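Local coordinates for protein probable ATP-dependent kinase TDA10 (Saccharomyces cerevisiae, PDB 1ODF) that is a probable ATP-dependent kinase of the GLYK family whose substrate is not yet known, at residues Gln108-Leu111 with Asn112-Asn116; Gln147-Lys150 with Leu151-Ile155; Asp212-Asn215 with Asn216-Gly219; Glu239-His242 with Ala243-Arg247. All blocks are in the same frame, centred on the assembly; numbering follows the deposited sequence.

Contact 1 of 4, residues Gln108-Leu111 with Asn112-Asn116. With GOL (glycerol), chain F.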
loop_
_atom_site.group_PDB
_atom_site.type_symbol
_atom_site.label_atom_id
_atom_site.label_comp_id
_atom_site.label_asym_id
_atom_site.label_seq_id
_atom_site.Cartn_x
_atom_site.Cartn_y
_atom_site.Cartn_z
ATOM N N GLN A 108 7.490 12.036 5.213
ATOM C CA GLN A 108 8.838 12.162 5.739
ATOM C C GLN A 108 8.766 12.665 7.189
ATOM O O GLN A 108 9.375 12.090 8.089
ATOM C CB GLN A 108 9.624 13.145 4.864
ATOM C CG GLN A 108 10.994 13.574 5.393
ATOM C CD GLN A 108 12.057 12.510 5.227
ATOM O OE1 GLN A 108 12.012 11.464 5.878
ATOM N NE2 GLN A 108 13.024 12.768 4.345
ATOM N N GLU A 109 7.993 13.723 7.411
ATOM C CA GLU A 109 7.857 14.294 8.748
ATOM C C GLU A 109 7.301 13.298 9.755
ATOM O O GLU A 109 7.833 13.155 10.856
ATOM C CB GLU A 109 6.961 15.530 8.700
ATOM C CG GLU A 109 7.519 16.646 7.842
ATOM C CD GLU A 109 6.477 17.691 7.468
ATOM O OE1 GLU A 109 6.802 18.572 6.639
ATOM O OE2 GLU A 109 5.340 17.634 7.995
ATOM N N VAL A 110 6.222 12.620 9.379
ATOM C CA VAL A 110 5.598 11.635 10.253
ATOM C C VAL A 110 6.611 10.551 10.661
ATOM O O VAL A 110 6.727 10.207 11.841
ATOM C CB VAL A 110 4.367 11.004 9.554
ATOM C CG1 VAL A 110 3.921 9.747 10.281
ATOM C CG2 VAL A 110 3.224 12.024 9.520
ATOM N N LEU A 111 7.346 10.027 9.687
ATOM C CA LEU A 111 8.348 9.010 9.963
ATOM C C LEU A 111 9.374 9.576 10.936
ATOM O O LEU A 111 9.762 8.908 11.901
ATOM C CB LEU A 111 9.042 8.576 8.668
ATOM C CG LEU A 111 8.611 7.265 8.000
ATOM C CD1 LEU A 111 7.400 6.673 8.682
ATOM C CD2 LEU A 111 8.313 7.529 6.531
ATOM N N ASN A 112 9.803 10.810 10.670
ATOM C CA ASN A 112 10.778 11.491 11.520
ATOM C C ASN A 112 10.296 11.526 12.954
ATOM O O ASN A 112 11.021 11.147 13.875
ATOM C CB ASN A 112 11.010 12.938 11.059
ATOM C CG ASN A 112 11.798 13.022 9.773
ATOM O OD1 ASN A 112 12.676 12.195 9.517
ATOM N ND2 ASN A 112 11.502 14.032 8.960
ATOM N N THR A 113 9.070 11.997 13.132
ATOM C CA THR A 113 8.468 12.095 14.450
ATOM C C THR A 113 8.395 10.725 15.125
ATOM O O THR A 113 8.711 10.589 16.310
ATOM C CB THR A 113 7.047 12.699 14.359
ATOM O OG1 THR A 113 7.126 14.025 13.813
ATOM C CG2 THR A 113 6.397 12.756 15.734
ATOM N N ILE A 114 7.992 9.707 14.369
ATOM C CA ILE A 114 7.884 8.363 14.918
ATOM C C ILE A 114 9.228 7.833 15.401
ATOM O O ILE A 114 9.323 7.305 16.506
ATOM C CB ILE A 114 7.268 7.401 13.888
ATOM C CG1 ILE A 114 5.795 7.758 13.706
ATOM C CG2 ILE A 114 7.420 5.953 14.337
ATOM C CD1 ILE A 114 5.079 6.875 12.751
ATOM N N PHE A 115 10.272 7.977 14.590
ATOM C CA PHE A 115 11.588 7.505 15.008
ATOM C C PHE A 115 12.296 8.525 15.900
ATOM O O PHE A 115 13.495 8.410 16.150
ATOM C CB PHE A 115 12.467 7.178 13.796
ATOM C CG PHE A 115 12.064 5.919 13.080
ATOM C CD1 PHE A 115 11.005 5.920 12.181
ATOM C CD2 PHE A 115 12.720 4.718 13.336
ATOM C CE1 PHE A 115 10.603 4.744 11.546
ATOM C CE2 PHE A 115 12.329 3.537 12.711
ATOM C CZ PHE A 115 11.266 3.550 11.813
ATOM N N ASN A 116 11.544 9.508 16.387
ATOM C CA ASN A 116 12.088 10.558 17.247
ATOM C C ASN A 116 11.851 10.243 18.725
ATOM O O ASN A 116 12.751 10.390 19.558
ATOM C CB ASN A 116 11.436 11.900 16.898
ATOM C CG ASN A 116 12.445 13.022 16.757
ATOM O OD1 ASN A 116 13.431 12.895 16.024
ATOM N ND2 ASN A 116 12.200 14.133 17.451
HETATM C C1 GOL F . 14.316 7.755 8.970
HETATM O O1 GOL F . 13.819 6.278 9.365
HETATM C C2 GOL F . 13.487 8.807 8.586
HETATM O O2 GOL F . 12.671 9.168 9.588
HETATM C C3 GOL F . 13.723 9.119 7.439
HETATM O O3 GOL F . 14.380 9.127 6.017
#

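Contact 2 of 4, residues Gln147-Lys150 with Leu151-Ile155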
loop_
_atom_site.group_PDB
_atom_site.type_symbol
_atom_site.label_atom_id
_atom_site.label_comp_id
_atom_site.label_asym_id
_atom_site.label_seq_id
_atom_site.Cartn_x
_atom_site.Cartn_y
_atom_site.Cartn_z
ATOM N N GLN A 147 -5.704 11.730 12.157
ATOM C CA GLN A 147 -5.755 10.821 13.296
ATOM C C GLN A 147 -4.533 11.054 14.170
ATOM O O GLN A 147 -3.517 11.574 13.707
ATOM C CB GLN A 147 -5.741 9.369 12.811
ATOM C CG GLN A 147 -4.385 8.953 12.222
ATOM C CD GLN A 147 -4.196 7.441 12.129
ATOM O OE1 GLN A 147 -4.427 6.708 13.099
ATOM N NE2 GLN A 147 -3.755 6.973 10.964
ATOM N N LYS A 148 -4.628 10.664 15.435
ATOM C CA LYS A 148 -3.507 10.813 16.355
ATOM C C LYS A 148 -3.088 9.466 16.927
ATOM O O LYS A 148 -3.920 8.676 17.364
ATOM C CB LYS A 148 -3.853 11.782 17.492
ATOM C CG LYS A 148 -3.546 13.230 17.155
ATOM C CD LYS A 148 -3.555 14.133 18.389
ATOM C CE LYS A 148 -4.960 14.390 18.911
ATOM N NZ LYS A 148 -4.957 15.441 19.969
ATOM N N ILE A 149 -1.788 9.205 16.917
ATOM C CA ILE A 149 -1.271 7.950 17.439
ATOM C C ILE A 149 -0.345 8.216 18.619
ATOM O O ILE A 149 0.456 9.149 18.583
ATOM C CB ILE A 149 -0.515 7.172 16.332
ATOM C CG1 ILE A 149 -1.464 6.918 15.150
ATOM C CG2 ILE A 149 0.013 5.846 16.887
ATOM C CD1 ILE A 149 -0.817 6.246 13.956
ATOM N N LYS A 150 -0.461 7.397 19.665
ATOM C CA LYS A 150 0.369 7.558 20.859
ATOM C C LYS A 150 1.833 7.200 20.624
ATOM O O LYS A 150 2.143 6.148 20.066
ATOM C CB LYS A 150 -0.163 6.695 22.011
ATOM C CG LYS A 150 -1.585 7.013 22.454
ATOM C CD LYS A 150 -2.025 6.099 23.597
ATOM C CE LYS A 150 -3.500 6.295 23.947
ATOM N NZ LYS A 150 -4.404 5.874 22.836
ATOM N N LEU A 151 2.728 8.084 21.053
ATOM C CA LEU A 151 4.161 7.858 20.929
ATOM C C LEU A 151 4.711 7.365 22.269
ATOM O O LEU A 151 4.232 7.753 23.334
ATOM C CB LEU A 151 4.879 9.149 20.531
ATOM C CG LEU A 151 4.747 9.655 19.090
ATOM C CD1 LEU A 151 5.407 8.677 18.124
ATOM C CD2 LEU A 151 3.289 9.822 18.752
ATOM N N PRO A 152 5.704 6.468 22.233
ATOM C CA PRO A 152 6.304 5.914 21.015
ATOM C C PRO A 152 5.397 4.856 20.363
ATOM O O PRO A 152 4.553 4.255 21.022
ATOM C CB PRO A 152 7.611 5.320 21.527
ATOM C CG PRO A 152 7.217 4.819 22.887
ATOM C CD PRO A 152 6.401 5.980 23.435
ATOM N N VAL A 153 5.572 4.639 19.067
ATOM C CA VAL A 153 4.769 3.649 18.363
ATOM C C VAL A 153 5.491 2.304 18.401
ATOM O O VAL A 153 6.668 2.213 18.054
ATOM C CB VAL A 153 4.541 4.055 16.899
ATOM C CG1 VAL A 153 3.580 3.072 16.229
ATOM C CG2 VAL A 153 3.997 5.472 16.841
ATOM N N ASP A 154 4.780 1.270 18.841
ATOM C CA ASP A 154 5.349 -0.066 18.925
ATOM C C ASP A 154 5.179 -0.861 17.624
ATOM O O ASP A 154 6.107 -1.522 17.168
ATOM C CB ASP A 154 4.711 -0.811 20.102
ATOM C CG ASP A 154 5.087 -0.194 21.451
ATOM O OD1 ASP A 154 6.271 -0.300 21.841
ATOM O OD2 ASP A 154 4.205 0.400 22.109
ATOM N N ILE A 155 3.992 -0.792 17.035
ATOM C CA ILE A 155 3.712 -1.491 15.787
ATOM C C ILE A 155 2.989 -0.548 14.838
ATOM O O ILE A 155 1.982 0.053 15.203
ATOM C CB ILE A 155 2.819 -2.745 16.017
ATOM C CG1 ILE A 155 3.592 -3.780 16.840
ATOM C CG2 ILE A 155 2.376 -3.344 14.672
ATOM C CD1 ILE A 155 2.776 -4.987 17.219
#

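Contact 3 of 4, residues Asp212-Asn215 with Asn216-Gly219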
loop_
_atom_site.group_PDB
_atom_site.type_symbol
_atom_site.label_atom_id
_atom_site.label_comp_id
_atom_site.label_asym_id
_atom_site.label_seq_id
_atom_site.Cartn_x
_atom_site.Cartn_y
_atom_site.Cartn_z
ATOM N N ASP A 212 -2.896 -15.569 -9.642
ATOM C CA ASP A 212 -2.509 -16.383 -10.800
ATOM C C ASP A 212 -2.593 -15.617 -12.116
ATOM O O ASP A 212 -1.900 -15.935 -13.081
ATOM C CB ASP A 212 -3.386 -17.635 -10.885
ATOM C CG ASP A 212 -4.866 -17.317 -10.784
ATOM O OD1 ASP A 212 -5.322 -16.393 -11.486
ATOM O OD2 ASP A 212 -5.573 -17.993 -10.006
ATOM N N ASN A 213 -3.457 -14.611 -12.166
ATOM C CA ASN A 213 -3.586 -13.802 -13.374
ATOM C C ASN A 213 -3.835 -12.355 -12.988
ATOM O O ASN A 213 -4.806 -12.045 -12.296
ATOM C CB ASN A 213 -4.725 -14.319 -14.256
ATOM C CG ASN A 213 -4.884 -13.509 -15.527
ATOM O OD1 ASN A 213 -3.911 -13.252 -16.244
ATOM N ND2 ASN A 213 -6.116 -13.105 -15.820
ATOM N N ILE A 214 -2.957 -11.470 -13.443
ATOM C CA ILE A 214 -3.078 -10.062 -13.106
ATOM C C ILE A 214 -4.320 -9.388 -13.699
ATOM O O ILE A 214 -4.758 -8.339 -13.216
ATOM C CB ILE A 214 -1.815 -9.271 -13.527
ATOM C CG1 ILE A 214 -1.764 -7.950 -12.756
ATOM C CG2 ILE A 214 -1.824 -9.007 -15.026
ATOM C CD1 ILE A 214 -1.771 -8.125 -11.230
ATOM N N ASN A 215 -4.890 -9.986 -14.740
ATOM C CA ASN A 215 -6.077 -9.407 -15.347
ATOM C C ASN A 215 -7.285 -9.629 -14.448
ATOM O O ASN A 215 -8.396 -9.199 -14.757
ATOM C CB ASN A 215 -6.308 -9.984 -16.747
ATOM C CG ASN A 215 -5.327 -9.430 -17.765
ATOM O OD1 ASN A 215 -5.134 -8.215 -17.860
ATOM N ND2 ASN A 215 -4.705 -10.315 -18.537
ATOM N N ASN A 216 -7.055 -10.295 -13.322
ATOM C CA ASN A 216 -8.120 -10.526 -12.360
ATOM C C ASN A 216 -8.523 -9.164 -11.816
ATOM O O ASN A 216 -9.654 -8.965 -11.371
ATOM C CB ASN A 216 -7.629 -11.410 -11.208
ATOM C CG ASN A 216 -7.485 -12.867 -11.610
ATOM O OD1 ASN A 216 -7.123 -13.718 -10.794
ATOM N ND2 ASN A 216 -7.771 -13.160 -12.872
ATOM N N VAL A 217 -7.583 -8.225 -11.862
ATOM C CA VAL A 217 -7.823 -6.878 -11.373
ATOM C C VAL A 217 -8.986 -6.219 -12.114
ATOM O O VAL A 217 -9.817 -5.564 -11.490
ATOM C CB VAL A 217 -6.543 -6.004 -11.490
ATOM C CG1 VAL A 217 -6.853 -4.553 -11.134
ATOM C CG2 VAL A 217 -5.472 -6.539 -10.553
ATOM N N TYR A 218 -9.048 -6.388 -13.433
ATOM C CA TYR A 218 -10.149 -5.806 -14.200
ATOM C C TYR A 218 -11.442 -6.400 -13.670
ATOM O O TYR A 218 -12.385 -5.679 -13.329
ATOM C CB TYR A 218 -10.037 -6.131 -15.693
ATOM C CG TYR A 218 -8.936 -5.395 -16.417
ATOM C CD1 TYR A 218 -7.687 -5.989 -16.617
ATOM C CD2 TYR A 218 -9.140 -4.105 -16.907
ATOM C CE1 TYR A 218 -6.672 -5.315 -17.289
ATOM C CE2 TYR A 218 -8.132 -3.418 -17.580
ATOM C CZ TYR A 218 -6.901 -4.030 -17.767
ATOM O OH TYR A 218 -5.892 -3.357 -18.415
ATOM N N GLY A 219 -11.472 -7.726 -13.594
ATOM C CA GLY A 219 -12.648 -8.415 -13.103
ATOM C C GLY A 219 -13.121 -7.901 -11.761
ATOM O O GLY A 219 -14.287 -7.542 -11.606
#

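Contact 4 of 4, residues Glu239-His242 with Ala243-Arg247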
loop_
_atom_site.group_PDB
_atom_site.type_symbol
_atom_site.label_atom_id
_atom_site.label_comp_id
_atom_site.label_asym_id
_atom_site.label_seq_id
_atom_site.Cartn_x
_atom_site.Cartn_y
_atom_site.Cartn_z
ATOM N N GLU A 239 -16.227 0.489 -20.063
ATOM C CA GLU A 239 -15.155 1.107 -20.829
ATOM C C GLU A 239 -14.302 1.989 -19.923
ATOM O O GLU A 239 -13.073 1.998 -20.022
ATOM C CB GLU A 239 -15.739 1.943 -21.978
ATOM C CG GLU A 239 -14.700 2.658 -22.847
ATOM C CD GLU A 239 -15.299 3.262 -24.115
ATOM O OE1 GLU A 239 -16.275 4.033 -24.010
ATOM O OE2 GLU A 239 -14.790 2.971 -25.220
ATOM N N GLN A 240 -14.965 2.726 -19.036
ATOM C CA GLN A 240 -14.274 3.620 -18.115
ATOM C C GLN A 240 -13.522 2.827 -17.062
ATOM O O GLN A 240 -12.426 3.209 -16.655
ATOM C CB GLN A 240 -15.266 4.557 -17.427
ATOM C CG GLN A 240 -16.101 5.377 -18.379
ATOM C CD GLN A 240 -16.894 6.446 -17.667
ATOM O OE1 GLN A 240 -17.532 6.185 -16.643
ATOM N NE2 GLN A 240 -16.865 7.662 -18.205
ATOM N N VAL A 241 -14.124 1.730 -16.612
ATOM C CA VAL A 241 -13.482 0.892 -15.612
ATOM C C VAL A 241 -12.196 0.352 -16.220
ATOM O O VAL A 241 -11.181 0.234 -15.539
ATOM C CB VAL A 241 -14.399 -0.271 -15.171
ATOM C CG1 VAL A 241 -13.642 -1.229 -14.264
ATOM C CG2 VAL A 241 -15.601 0.284 -14.432
ATOM N N HIS A 242 -12.235 0.039 -17.510
ATOM C CA HIS A 242 -11.045 -0.459 -18.179
ATOM C C HIS A 242 -10.013 0.646 -18.256
ATOM O O HIS A 242 -8.824 0.413 -18.060
ATOM C CB HIS A 242 -11.369 -0.961 -19.588
ATOM C CG HIS A 242 -11.594 -2.437 -19.652
ATOM N ND1 HIS A 242 -12.727 -3.039 -19.147
ATOM C CD2 HIS A 242 -10.796 -3.440 -20.088
ATOM C CE1 HIS A 242 -12.616 -4.351 -19.265
ATOM N NE2 HIS A 242 -11.453 -4.620 -19.832
ATOM N N ALA A 243 -10.481 1.853 -18.542
ATOM C CA ALA A 243 -9.601 3.002 -18.646
ATOM C C ALA A 243 -8.976 3.273 -17.283
ATOM O O ALA A 243 -7.806 3.648 -17.186
ATOM C CB ALA A 243 -10.389 4.226 -19.128
ATOM N N PHE A 244 -9.769 3.079 -16.235
ATOM C CA PHE A 244 -9.299 3.290 -14.875
ATOM C C PHE A 244 -8.175 2.312 -14.555
ATOM O O PHE A 244 -7.081 2.725 -14.171
ATOM C CB PHE A 244 -10.436 3.090 -13.865
ATOM C CG PHE A 244 -10.000 3.239 -12.427
ATOM C CD1 PHE A 244 -9.856 4.501 -11.852
ATOM C CD2 PHE A 244 -9.687 2.114 -11.658
ATOM C CE1 PHE A 244 -9.404 4.641 -10.529
ATOM C CE2 PHE A 244 -9.235 2.248 -10.344
ATOM C CZ PHE A 244 -9.094 3.516 -9.779
ATOM N N VAL A 245 -8.455 1.019 -14.719
ATOM C CA VAL A 245 -7.480 -0.026 -14.432
ATOM C C VAL A 245 -6.239 0.076 -15.316
ATOM O O VAL A 245 -5.127 -0.168 -14.855
ATOM C CB VAL A 245 -8.119 -1.434 -14.574
ATOM C CG1 VAL A 245 -7.097 -2.523 -14.251
ATOM C CG2 VAL A 245 -9.312 -1.550 -13.637
ATOM N N ASP A 246 -6.428 0.449 -16.577
ATOM C CA ASP A 246 -5.311 0.586 -17.506
ATOM C C ASP A 246 -4.247 1.530 -16.950
ATOM O O ASP A 246 -3.074 1.435 -17.307
ATOM C CB ASP A 246 -5.805 1.109 -18.866
ATOM C CG ASP A 246 -6.453 0.019 -19.720
ATOM O OD1 ASP A 246 -7.037 0.343 -20.777
ATOM O OD2 ASP A 246 -6.378 -1.164 -19.340
ATOM N N ARG A 247 -4.663 2.448 -16.084
ATOM C CA ARG A 247 -3.735 3.397 -15.481
ATOM C C ARG A 247 -2.750 2.700 -14.540
ATOM O O ARG A 247 -1.633 3.171 -14.348
ATOM C CB ARG A 247 -4.504 4.466 -14.701
ATOM C CG ARG A 247 -5.030 5.610 -15.545
ATOM C CD ARG A 247 -6.220 6.286 -14.873
ATOM N NE ARG A 247 -5.961 6.708 -13.493
ATOM C CZ ARG A 247 -5.200 7.742 -13.143
ATOM N NH1 ARG A 247 -4.600 8.481 -14.075
ATOM N NH2 ARG A 247 -5.059 8.051 -11.858
#

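Contact 1 of 4, residues Gln108-Leu111 with Asn112-Asn116
Four successive i to i+4 hydrogen bonds carry the helix from Gln-108 to Phe-115, beginning with Asn-112 N on Gln-108 O at 2.9 Å and ending with Phe-115 N on Leu-111 O; Phe-115 is the first residue to leave helical backbone angles. Glu-109 O takes Thr-113 N and also Thr-113 OG1 at 3.2 Å, the hydroxyl coming from above the carbonyl plane. On the exposed flank the amides of Gln-108 and Asn-112 lie with planes 19° apart, Gln-108 CG meeting Asn-112 ND2 at 3.6 Å. Both reach a glycerol, probably from the crystallisation liquor, which Glu-201 and Asn-199 also bind: its O2 gives a hydrogen bond to Asn-112 OD1 at 3.0 Å, its O3 a weak one to Gln-108 OE1. Gln-108 CG lies opposite the backbone N (chi1 171°), and a bend at chi2 (76°) brings OE1 there. A leucine in place of Gln-108 would probably leave O3 without this acceptor. The glycerol's O1 sits over one face of the Phe-115 ring, Leu-111 O at its edge. Inside, Val-110 CG1 touches Ile-114 CD1 at 4.0 Å. This is the C-terminal end of an amphipathic alpha-helix, packed by Val-110 and Thr-113 against strand 125-132.

Contact 2 of 4, residues Gln147-Lys150 with Leu151-Ile155
Ile-149 and Val-153 meet through one methyl each, Ile-149 CG2 and Val-153 CG2 standing 4.0 Å apart where the chain turns back after strand 147-150. The strand starts with Gln-147, which takes no part in the turn itself: its backbone pairs with Leu-128 and its NE2 bonds to Tyr-67 O. Lys-148 follows, its side chain running along Thr-125 and Val-127 of the neighbouring strand. Ile-149 is the first residue to reach the second segment. Its CG2 lies anti to the backbone N (CG1 at chi1 -58°), which puts that methyl in line for Val-153, and the two buried side chains cross at a slant. The Val-153 methyl is set anti to its own carbonyl carbon, with chi1 -174° for CG1, and it also lies 3.8 Å from Lys-150 O. That oxygen accepts a hydrogen bond from Ser-64 OG, so the last strand carbonyl is satisfied from a neighbouring loop.

The side chain of Lys-150 itself leads away from the turn. Leu-151 in turn curls back beside the strand, CD2 coming near Ile-149 O, and its backbone still pairs with Asp-124. The peptide bond before Pro-152 is cis, which helps bend the chain sharply, and Lys-150 O and Pro-152 O end up 3.2 Å apart, two acceptors with no bond between them. Lys-150 to Val-153 form a type VIb (cis-proline) turn, linking the edge strand of the small antiparallel sheet to strand 155-160 of the main sheet.

Contact 3 of 4, residues Asp212-Asn215 with Asn216-Gly219
Val-217 N gives a hydrogen bond to Ile-214 O, 3.1 Å long, with an N-H...O angle of 163°. It is an i to i+3 bond at the first turn of helix 216-232, its donor well above the carbonyl plane and so not on a lone pair. Just before it, a type I beta turn runs from Asn-213 to Asn-216, with Asn-216 N turned to Asn-213 O, an acceptor whose position in the model is less sure. Tyr-218 N reaches Asn-215 O only weakly, at 3.2 Å.

Asn-216 CG stands beside its backbone N (chi1 -75°), which lays the amide back over the turn toward Asp-212 and Asn-213. Its plane is 84° from the Asp-212 carboxylate and nearly as steep to the Asn-213 amide, but which end is oxygen and which nitrogen is doubtful. An alanine here, lacking the amide, would probably leave the Asp-212 carboxylate and the Asn-213 amide without the polar group that now lies beside them.

On the inner side Ile-214 CD1 and Val-217 CG2 lie alongside at 4.1 Å. Asn-215 and Tyr-218 point the same way, with the Asn-215 side-chain amide oxygen, OD1, 3.3 Å from Tyr-218 CE1 at the ring's edge; the slight positive charge of the ring C-H groups probably suits it. The phenol OH makes a probable, very short hydrogen bond to Asp-246 OD2. Polar groups thus gather on the outer side of this helix start, whereas the aliphatic ones turn to Pro-39 of the predicted nucleotide-binding loop and to Met-249.

Contact 4 of 4, residues Glu239-His242 with Ala243-Arg247
Val-241 and Val-245 stand one helical turn apart on the buried flank, with Val-241 CG1 and Val-245 CG2 at 4.4 Å, a loose contact. Val-245 CG2, anti to its carbonyl carbon and beside the backbone N, is placed over Val-241 O at 3.2 Å. That oxygen also accepts the straightest backbone bond of the segment, from Val-245 N at 3.0 Å with an angle of 175° at the hydrogen.

Phe-244 is turned differently: its CG lies opposite the backbone N (chi1 178°), so the ring leads away from the preceding turn, CB staying nearest to Val-241 O and Gln-240 O, both at 3.4 Å. The ring makes a cation-pi contact with Arg-221 and meets Tyr-248 with the planes at about 45°; it also approaches Gln-40 of the predicted ATP site and a bound sulfate, probably from the crystallisation liquor.

The Asp-246 carboxylate oxygens lie close to His-242 O without bonding it; that carbonyl's bond comes from Asp-246 N at 2.8 Å. OD2 has its partner in Tyr-218, on which the His-242 ring stacks. Helix 238-246 therefore lies against helix 216-232, with Val-241 touching Arg-221 and Glu-225, and Val-245 covering Val-217 and Tyr-218.

How the contacts relate
From the N terminus the four contacts come in series, none nesting within or crossing another. Contact 1 finishes helix 104-114, and contact 2 turns the chain from strand 147-150 into strand 155-160; they touch, Ile-114 CA lying 4.1 Å from Leu-151 CD1, so the helix end packs on the turn. Contact 3 opens helix 216-232 after strand 204-211, and contact 4 lies on the next helix, 238-246. These two helices pack together, with Val-217 CG1 and Val-245 CG1 at 3.7 Å. The two pairs sit on opposite sides of the chain's centre, the centres of contacts 1 and 3 about 36 Å apart.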